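Local coordinates for glycinin A3B4 subunit (Glycine max, PDB 2D5F), which serves as a soybean 11S seed storage globulin, a two-cupin subunit that is made as proglycinin and assembles into hexamers when mature, at the interface of chains A and B. Coordinates in Å, arbitrary orientation; residue numbers count along the deposited sequence, not the author numbering. Chains: chain A/B, glycinin A3B4 subunit.

The interface of chains A and B. Residues chain A 345, 347, 486, 490, 492; chain B 90, 92.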
ATOM      1  N   ASN A 345      -0.095  20.600 -29.553  1.00 32.20           N
ATOM      2  CA  ASN A 345       0.508  21.701 -30.303  1.00 25.11           C
ATOM      3  C   ASN A 345      -0.366  21.688 -31.552  1.00 26.22           C
ATOM      4  O   ASN A 345      -0.236  20.798 -32.389  1.00 23.92           O
ATOM      5  CB  ASN A 345       1.959  21.380 -30.675  1.00 27.22           C
ATOM      6  CG  ASN A 345       2.595  22.452 -31.561  1.00 31.39           C
ATOM      7  OD1 ASN A 345       1.900  23.241 -32.211  1.00 29.85           O
ATOM      8  ND2 ASN A 345       3.924  22.464 -31.607  1.00 27.49           N
ATOM      9  N   LYS A 347      -0.250  22.910 -34.294  1.00 22.87           N
ATOM     10  CA  LYS A 347       0.423  22.836 -35.581  1.00 27.85           C
ATOM     11  C   LYS A 347       1.216  21.553 -35.767  1.00 32.60           C
ATOM     12  O   LYS A 347       1.728  21.293 -36.858  1.00 30.76           O
ATOM     13  CB  LYS A 347       1.363  24.032 -35.759  1.00 37.24           C
ATOM     14  CG  LYS A 347       0.661  25.372 -35.917  1.00 42.54           C
ATOM     15  CD  LYS A 347       1.671  26.478 -36.203  1.00 59.75           C
ATOM     16  CE  LYS A 347       0.978  27.803 -36.485  1.00 59.68           C
ATOM     17  NZ  LYS A 347       0.009  27.668 -37.613  1.00 58.81           N
ATOM     18  N   ASN A 486       9.456  25.556 -29.456  1.00 50.66           N
ATOM     19  CA  ASN A 486       8.434  25.153 -28.507  1.00 43.64           C
ATOM     20  C   ASN A 486       9.161  24.220 -27.549  1.00 43.37           C
ATOM     21  O   ASN A 486      10.156  23.596 -27.918  1.00 42.57           O
ATOM     22  CB  ASN A 486       7.277  24.431 -29.212  1.00 48.88           C
ATOM     23  CG  ASN A 486       7.743  23.289 -30.089  1.00 55.67           C
ATOM     24  OD1 ASN A 486       8.420  23.500 -31.097  1.00 64.57           O
ATOM     25  ND2 ASN A 486       7.383  22.069 -29.711  1.00 63.59           N
ATOM     26  N   LEU A 490       6.065  17.603 -29.224  1.00 25.27           N
ATOM     27  CA  LEU A 490       5.413  17.700 -30.526  1.00 21.92           C
ATOM     28  C   LEU A 490       5.945  18.946 -31.237  1.00 29.94           C
ATOM     29  O   LEU A 490       5.711  20.076 -30.794  1.00 26.26           O
ATOM     30  CB  LEU A 490       3.898  17.777 -30.343  1.00 19.72           C
ATOM     31  CG  LEU A 490       3.262  16.524 -29.716  1.00 22.42           C
ATOM     32  CD1 LEU A 490       1.861  16.838 -29.202  1.00 27.99           C
ATOM     33  CD2 LEU A 490       3.220  15.403 -30.736  1.00 20.11           C
ATOM     34  N   ASN A 492       6.526  21.330 -34.825  1.00 35.90           N
ATOM     35  CA  ASN A 492       6.065  21.730 -36.149  1.00 39.79           C
ATOM     36  C   ASN A 492       7.297  22.298 -36.869  1.00 39.13           C
ATOM     37  O   ASN A 492       7.679  23.452 -36.667  1.00 41.39           O
ATOM     38  CB  ASN A 492       4.954  22.781 -36.030  1.00 38.98           C
ATOM     39  CG  ASN A 492       5.344  23.954 -35.147  1.00 48.75           C
ATOM     40  OD1 ASN A 492       5.634  23.790 -33.958  1.00 35.54           O
ATOM     41  ND2 ASN A 492       5.349  25.150 -35.730  1.00 50.57           N
TER
ATOM     42  N   GLU B  90       0.729  23.940 -25.907  1.00 23.80           N
ATOM     43  CA  GLU B  90       1.445  25.119 -26.375  1.00 34.69           C
ATOM     44  C   GLU B  90       1.070  25.485 -27.802  1.00 34.55           C
ATOM     45  O   GLU B  90       0.726  24.627 -28.614  1.00 29.78           O
ATOM     46  CB  GLU B  90       2.959  24.913 -26.251  1.00 27.06           C
ATOM     47  CG  GLU B  90       3.502  23.746 -27.040  1.00 38.20           C
ATOM     48  CD  GLU B  90       4.972  23.489 -26.759  1.00 39.33           C
ATOM     49  OE1 GLU B  90       5.522  22.527 -27.333  1.00 46.42           O
ATOM     50  OE2 GLU B  90       5.576  24.240 -25.963  1.00 42.57           O
ATOM     51  N   PRO B  92       2.595  27.744 -30.990  1.00 43.33           N
ATOM     52  CA  PRO B  92       3.685  28.553 -31.551  1.00 50.09           C
ATOM     53  C   PRO B  92       3.131  29.840 -32.167  1.00 50.62           C
ATOM     54  O   PRO B  92       2.024  29.852 -32.710  1.00 48.06           O
ATOM     55  CB  PRO B  92       4.295  27.628 -32.602  1.00 46.97           C
ATOM     56  CG  PRO B  92       4.017  26.259 -32.047  1.00 54.46           C
ATOM     57  CD  PRO B  92       2.589  26.396 -31.580  1.00 45.59           C
TER
HETATM   58  O   HOH W   1       4.529  19.826 -28.050  1.00 31.93           O
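This patch belongs to a two-fold symmetric subunit interface of an 11S globulin of the cupin superfamily, where the CG-CD edge of B:Pro92 meets the amide of A:Asn345 obliquely; as one of the deposited six-subunit assembly's contacts, it probably helps hold neighbouring subunits together. The evidence for packing is the burial of 70 Å² of B:Pro92 and the approach of its CD to the amide oxygen OD1 of A:Asn345, 3.3 Å. Its CG lies 3.5 Å from OD1 of A:Asn492, whose side chain runs past the ring in the opposite direction. A chi1 of 175° swings the A:Asn345 amide away from its own backbone N, toward the proline and the C-terminal segment. That amide is held through both its ends. A:Lys347 N donates to its OD1 (3.0 Å) from above the carbonyl plane. Its ND2 donates to A:Leu490 O (3.1 Å). The same ND2 donates to A:Asn492 OD1 (3.2 Å), both acceptors tilted slightly from the amide plane. Putting an alanine here would take the amide away, and is likely to leave A:Lys347 N and A:Leu490 O without this partner, the A:Asn492 amide freer to turn and a gap beside B:Pro92. Beside this packing, A:Asn486 ND2 donates across the interface to the carboxylate oxygen OE1 of B:Glu90 (3.1 Å, 156° at the hydrogen). OE1 lies nearly in the amide plane, yet the donor comes from above the carboxylate, consistent with the 76° between the two planes. B:Glu90, its CG set between backbone N and carbonyl carbon and its chain straight beyond, also carries OE1 to within 3.0 Å of water 1, which reaches A:Leu490 N and O and gives the carboxylate a solvent-mediated link to chain A.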